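Local coordinates for sialidase B (Streptococcus pneumoniae serotype 4, PDB 4XJW), which cleaves terminal sialic acids joined by alpha-2,3, alpha-2,6 or alpha-2,8 linkages from oligosaccharides, glycoproteins and glycolipids, as a family 33 glycoside hydrolase, at residues 503-517 / 550-562. The protein carries 1 engineered substitution. Residues are numbered along the deposited sequence; the frame is centred on the assembly and turned at random.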
loop_
_atom_site.group_PDB
_atom_site.type_symbol
_atom_site.label_atom_id
_atom_site.label_comp_id
_atom_site.label_asym_id
_atom_site.label_seq_id
_atom_site.Cartn_x
_atom_site.Cartn_y
_atom_site.Cartn_z
ATOM N N GLU A 503 -9.470 -9.910 -8.481
ATOM C CA GLU A 503 -9.824 -9.266 -7.226
ATOM C C GLU A 503 -11.220 -8.663 -7.331
ATOM O O GLU A 503 -11.483 -7.839 -8.206
ATOM C CB GLU A 503 -8.788 -8.196 -6.892
ATOM C CG GLU A 503 -7.449 -8.778 -6.447
ATOM C CD GLU A 503 -6.271 -7.860 -6.709
ATOM O OE1 GLU A 503 -5.197 -8.115 -6.120
ATOM O OE2 GLU A 503 -6.406 -6.900 -7.504
ATOM N N ALA A 504 -12.096 -9.040 -6.401
ATOM C CA ALA A 504 -13.525 -8.757 -6.511
ATOM C C ALA A 504 -14.015 -8.086 -5.244
ATOM O O ALA A 504 -13.583 -8.446 -4.152
ATOM C CB ALA A 504 -14.285 -10.041 -6.725
ATOM N N GLN A 505 -14.949 -7.149 -5.393
ATOM C CA GLN A 505 -15.579 -6.507 -4.249
ATOM C C GLN A 505 -17.072 -6.430 -4.510
ATOM O O GLN A 505 -17.509 -6.297 -5.654
ATOM C CB GLN A 505 -14.969 -5.125 -4.024
ATOM C CG GLN A 505 -13.563 -5.151 -3.394
ATOM C CD GLN A 505 -13.572 -5.575 -1.917
ATOM O OE1 GLN A 505 -13.655 -4.731 -1.016
ATOM N NE2 GLN A 505 -13.461 -6.876 -1.672
ATOM N N MET A 506 -17.858 -6.507 -3.441
ATOM C CA MET A 506 -19.304 -6.702 -3.538
ATOM C C MET A 506 -20.077 -5.518 -2.955
ATOM O O MET A 506 -19.602 -4.840 -2.052
ATOM C CB MET A 506 -19.711 -7.964 -2.771
ATOM C CG MET A 506 -19.095 -9.277 -3.282
ATOM S SD MET A 506 -19.259 -10.617 -2.094
ATOM C CE MET A 506 -17.954 -10.212 -0.922
ATOM N N VAL A 507 -21.277 -5.298 -3.482
ATOM C CA VAL A 507 -22.233 -4.363 -2.906
ATOM C C VAL A 507 -23.596 -5.035 -2.917
ATOM O O VAL A 507 -23.894 -5.827 -3.817
ATOM C CB VAL A 507 -22.308 -3.026 -3.689
ATOM C CG1 VAL A 507 -20.951 -2.359 -3.738
ATOM C CG2 VAL A 507 -22.841 -3.244 -5.101
ATOM N N GLU A 508 -24.411 -4.754 -1.905
ATOM C CA GLU A 508 -25.792 -5.241 -1.886
ATOM C C GLU A 508 -26.681 -4.161 -2.507
ATOM O O GLU A 508 -26.919 -3.116 -1.897
ATOM C CB GLU A 508 -26.261 -5.606 -0.459
ATOM C CG GLU A 508 -27.544 -6.451 -0.477
ATOM C CD GLU A 508 -27.974 -6.954 0.884
ATOM O OE1 GLU A 508 -27.389 -6.515 1.896
ATOM O OE2 GLU A 508 -28.902 -7.795 0.933
ATOM N N LEU A 509 -27.141 -4.389 -3.735
ATOM C CA LEU A 509 -27.965 -3.396 -4.436
ATOM C C LEU A 509 -29.313 -3.191 -3.768
ATOM O O LEU A 509 -29.808 -2.069 -3.674
ATOM C CB LEU A 509 -28.198 -3.804 -5.894
ATOM C CG LEU A 509 -26.990 -3.766 -6.828
ATOM C CD1 LEU A 509 -27.410 -4.125 -8.235
ATOM C CD2 LEU A 509 -26.329 -2.397 -6.787
ATOM N N ARG A 510 -29.915 -4.298 -3.355
ATOM C CA ARG A 510 -31.160 -4.304 -2.602
ATOM C C ARG A 510 -31.215 -5.658 -1.909
ATOM O O ARG A 510 -30.335 -6.480 -2.103
ATOM C CB ARG A 510 -32.359 -4.102 -3.530
ATOM C CG ARG A 510 -32.402 -5.046 -4.720
ATOM C CD ARG A 510 -33.649 -4.817 -5.565
ATOM N NE ARG A 510 -33.675 -5.646 -6.772
ATOM C CZ ARG A 510 -34.375 -6.771 -6.890
ATOM N NH1 ARG A 510 -35.117 -7.205 -5.878
ATOM N NH2 ARG A 510 -34.345 -7.453 -8.027
ATOM N N ASP A 511 -32.235 -5.901 -1.102
ATOM C CA ASP A 511 -32.248 -7.099 -0.275
ATOM C C ASP A 511 -32.017 -8.436 -1.000
ATOM O O ASP A 511 -32.837 -8.872 -1.805
ATOM C CB ASP A 511 -33.536 -7.141 0.542
ATOM C CG ASP A 511 -33.291 -7.574 1.951
ATOM O OD1 ASP A 511 -33.255 -8.800 2.179
ATOM O OD2 ASP A 511 -33.127 -6.691 2.823
ATOM N N GLY A 512 -30.877 -9.065 -0.715
ATOM C CA GLY A 512 -30.563 -10.380 -1.253
ATOM C C GLY A 512 -29.910 -10.347 -2.617
ATOM O O GLY A 512 -29.519 -11.385 -3.138
ATOM N N VAL A 513 -29.799 -9.148 -3.184
ATOM C CA VAL A 513 -29.196 -8.947 -4.502
ATOM C C VAL A 513 -27.803 -8.359 -4.340
ATOM O O VAL A 513 -27.655 -7.230 -3.875
ATOM C CB VAL A 513 -30.041 -8.002 -5.354
ATOM C CG1 VAL A 513 -29.442 -7.833 -6.744
ATOM C CG2 VAL A 513 -31.476 -8.531 -5.451
ATOM N N ILE A 514 -26.792 -9.124 -4.743
ATOM C CA ILE A 514 -25.403 -8.712 -4.616
ATOM C C ILE A 514 -24.795 -8.510 -5.994
ATOM O O ILE A 514 -24.885 -9.393 -6.857
ATOM C CB ILE A 514 -24.580 -9.784 -3.895
ATOM C CG1 ILE A 514 -25.181 -10.126 -2.534
ATOM C CG2 ILE A 514 -23.129 -9.333 -3.723
ATOM C CD1 ILE A 514 -24.592 -11.390 -1.923
ATOM N N ARG A 515 -24.180 -7.356 -6.222
ATOM C CA ARG A 515 -23.370 -7.217 -7.424
ATOM C C ARG A 515 -21.896 -7.196 -7.058
ATOM O O ARG A 515 -21.478 -6.469 -6.161
ATOM C CB ARG A 515 -23.725 -5.990 -8.246
ATOM C CG ARG A 515 -22.869 -5.904 -9.521
ATOM C CD ARG A 515 -23.588 -5.217 -10.639
ATOM N NE ARG A 515 -24.839 -5.896 -10.933
ATOM C CZ ARG A 515 -25.867 -5.312 -11.531
ATOM N NH1 ARG A 515 -25.777 -4.047 -11.905
ATOM N NH2 ARG A 515 -26.988 -5.989 -11.738
ATOM N N THR A 516 -21.124 -8.032 -7.753
ATOM C CA THR A 516 -19.684 -8.135 -7.544
ATOM C C THR A 516 -18.962 -7.488 -8.711
ATOM O O THR A 516 -19.228 -7.838 -9.854
ATOM C CB THR A 516 -19.270 -9.597 -7.447
ATOM O OG1 THR A 516 -19.977 -10.226 -6.368
ATOM C CG2 THR A 516 -17.776 -9.718 -7.204
ATOM N N PHE A 517 -18.068 -6.541 -8.423
ATOM C CA PHE A 517 -17.222 -5.915 -9.438
ATOM C C PHE A 517 -15.830 -6.501 -9.321
ATOM O O PHE A 517 -15.299 -6.636 -8.217
ATOM C CB PHE A 517 -17.174 -4.396 -9.242
ATOM C CG PHE A 517 -18.527 -3.743 -9.296
ATOM C CD1 PHE A 517 -19.105 -3.401 -10.514
ATOM C CD2 PHE A 517 -19.230 -3.495 -8.135
ATOM C CE1 PHE A 517 -20.344 -2.804 -10.570
ATOM C CE2 PHE A 517 -20.485 -2.900 -8.181
ATOM C CZ PHE A 517 -21.044 -2.558 -9.396
ATOM N N SER A 550 -4.087 -3.893 -19.266
ATOM C CA SER A 550 -4.199 -5.313 -19.545
ATOM C C SER A 550 -4.100 -6.200 -18.307
ATOM O O SER A 550 -4.771 -7.228 -18.229
ATOM C CB SER A 550 -3.150 -5.727 -20.586
ATOM O OG SER A 550 -1.835 -5.416 -20.160
ATOM N N TYR A 551 -3.280 -5.803 -17.336
ATOM C CA TYR A 551 -3.093 -6.626 -16.145
ATOM C C TYR A 551 -4.127 -6.302 -15.057
ATOM O O TYR A 551 -4.402 -7.139 -14.196
ATOM C CB TYR A 551 -1.663 -6.517 -15.610
ATOM C CG TYR A 551 -1.191 -5.093 -15.438
ATOM C CD1 TYR A 551 -1.485 -4.370 -14.276
ATOM C CD2 TYR A 551 -0.475 -4.457 -16.441
ATOM C CE1 TYR A 551 -1.053 -3.063 -14.123
ATOM C CE2 TYR A 551 -0.043 -3.144 -16.297
ATOM C CZ TYR A 551 -0.337 -2.450 -15.135
ATOM O OH TYR A 551 0.091 -1.150 -14.998
ATOM N N GLY A 552 -4.702 -5.109 -15.117
ATOM C CA GLY A 552 -5.782 -4.732 -14.195
ATOM C C GLY A 552 -5.313 -4.230 -12.842
ATOM O O GLY A 552 -4.128 -4.308 -12.523
ATOM N N THR A 553 -6.268 -3.735 -12.044
ATOM C CA THR A 553 -6.017 -3.242 -10.683
ATOM C C THR A 553 -7.246 -3.528 -9.835
ATOM O O THR A 553 -8.357 -3.533 -10.348
ATOM C CB THR A 553 -5.746 -1.703 -10.676
ATOM O OG1 THR A 553 -4.630 -1.421 -11.534
ATOM C CG2 THR A 553 -5.388 -1.211 -9.291
ATOM N N GLN A 554 -7.044 -3.773 -8.540
ATOM C CA GLN A 554 -8.144 -3.919 -7.603
ATOM C C GLN A 554 -9.115 -2.742 -7.764
ATOM O O GLN A 554 -8.692 -1.596 -7.994
ATOM C CB GLN A 554 -7.595 -3.956 -6.173
ATOM C CG GLN A 554 -8.650 -4.223 -5.086
ATOM C CD GLN A 554 -8.448 -3.385 -3.834
ATOM O OE1 GLN A 554 -7.672 -2.434 -3.825
ATOM N NE2 GLN A 554 -9.147 -3.742 -2.765
ATOM N N VAL A 555 -10.414 -3.042 -7.665
ATOM C CA VAL A 555 -11.457 -2.020 -7.649
ATOM C C VAL A 555 -12.202 -2.163 -6.328
ATOM O O VAL A 555 -12.587 -3.276 -5.925
ATOM C CB VAL A 555 -12.438 -2.166 -8.846
ATOM C CG1 VAL A 555 -12.986 -3.583 -8.938
ATOM C CG2 VAL A 555 -13.579 -1.170 -8.756
ATOM N N SER A 556 -12.391 -1.053 -5.631
ATOM C CA SER A 556 -13.203 -1.101 -4.419
ATOM C C SER A 556 -14.565 -0.502 -4.733
ATOM O O SER A 556 -14.703 0.261 -5.698
ATOM C CB SER A 556 -12.508 -0.410 -3.253
ATOM O OG SER A 556 -12.060 0.898 -3.570
ATOM N N ALA A 557 -15.575 -0.878 -3.956
ATOM C CA ALA A 557 -16.957 -0.586 -4.335
ATOM C C ALA A 557 -17.836 -0.522 -3.118
ATOM O O ALA A 557 -17.731 -1.372 -2.240
ATOM C CB ALA A 557 -17.467 -1.654 -5.277
ATOM N N ILE A 558 -18.716 0.474 -3.076
ATOM C CA ILE A 558 -19.704 0.547 -1.993
ATOM C C ILE A 558 -21.087 0.933 -2.503
ATOM O O ILE A 558 -21.232 1.535 -3.568
ATOM C CB ILE A 558 -19.299 1.551 -0.892
ATOM C CG1 ILE A 558 -19.147 2.965 -1.470
ATOM C CG2 ILE A 558 -18.018 1.115 -0.198
ATOM C CD1 ILE A 558 -19.061 4.077 -0.409
ATOM N N LYS A 559 -22.103 0.576 -1.722
ATOM C CA LYS A 559 -23.467 1.041 -1.934
ATOM C C LYS A 559 -23.667 2.207 -0.972
ATOM O O LYS A 559 -23.547 2.041 0.240
ATOM C CB LYS A 559 -24.452 -0.086 -1.617
ATOM C CG LYS A 559 -25.918 0.326 -1.589
ATOM C CD LYS A 559 -26.480 0.455 -2.983
ATOM C CE LYS A 559 -27.911 1.011 -2.975
ATOM N NZ LYS A 559 -28.870 0.186 -2.182
ATOM N N TYR A 560 -23.916 3.389 -1.520
ATOM C CA TYR A 560 -24.091 4.601 -0.722
ATOM C C TYR A 560 -25.456 4.562 -0.033
ATOM O O TYR A 560 -26.423 4.071 -0.610
ATOM C CB TYR A 560 -23.959 5.829 -1.629
ATOM C CG TYR A 560 -23.808 7.134 -0.885
ATOM C CD1 TYR A 560 -22.782 7.314 0.036
ATOM C CD2 TYR A 560 -24.682 8.188 -1.108
ATOM C CE1 TYR A 560 -22.643 8.507 0.728
ATOM C CE2 TYR A 560 -24.548 9.387 -0.428
ATOM C CZ TYR A 560 -23.529 9.543 0.492
ATOM O OH TYR A 560 -23.384 10.736 1.178
ATOM N N SER A 561 -25.535 5.054 1.203
ATOM C CA SER A 561 -26.775 4.960 1.986
ATOM C C SER A 561 -27.865 5.958 1.573
ATOM O O SER A 561 -29.044 5.752 1.889
ATOM C CB SER A 561 -26.485 5.125 3.486
ATOM O OG SER A 561 -26.239 6.480 3.828
ATOM N N GLN A 562 -27.474 7.028 0.887
ATOM C CA GLN A 562 -28.389 8.117 0.553
ATOM C C GLN A 562 -28.649 8.135 -0.942
ATOM O O GLN A 562 -27.803 7.696 -1.731
ATOM C CB GLN A 562 -27.805 9.465 0.990
ATOM C CG GLN A 562 -27.376 9.517 2.462
ATOM C CD GLN A 562 -28.534 9.346 3.419
ATOM O OE1 GLN A 562 -29.481 10.131 3.407
ATOM N NE2 GLN A 562 -28.469 8.311 4.253
HETATM O O HOH W 1 -11.373 -5.636 -6.423
HETATM O O HOH W 2 -14.877 -2.394 -1.502
#
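A557 CB touches both V507 CG1 (3.9 Å) and F517 CD2 (3.8 Å, obliquely); with two larger side chains at contact distance, a single methyl group fills the place. The branched side chain of V507 fills the gap beside A557 and K559. With CG1 anti to its carbonyl carbon (chi1 -58°), that branch also rests on the backbone of I558, 3.5 Å from its C atom. V555 extends the apolar seam, CG1 packing 4.3 Å from F517 CB.

Strands 504-510 and 556-559 are nearly parallel (9°), but with their axes 6.0 Å apart no backbone hydrogen bond joins them; waters and side chains bridge the gap. One water accepts from V555 N and donates weakly to E503 O. A second accepts from A557 N and donates to Q505 OE1. An amide suits Q505 because it serves both ways: OE1 also accepts from Q456 N, while the bend at chi2 (-71°) lets NE2 donate to A504 O. Its CG lies against V555 O.

At one end, the long, flexible chain of K559 passes E508 O and carries NZ out to L509 O (2.9 Å), approached from above the carbonyl plane, and to a salt bridge with E568. At the other, E503, predicted to be an active-site residue, crosses Q554 at about a right angle, with OE2 3.4 Å from Q554 CB. Its carboxylate is held by Y615, the probable nucleophile, and R519.

The contact thus joins the first strands of two successive four-stranded antiparallel sheets, consistent with neighbouring blades of the sialidase beta-propeller. I558 borders the bound inhibitor; strand 513-518 pairs with 504-510, M506 packs on strand 466-472 of the preceding sheet, and A557 touches strand 569-575.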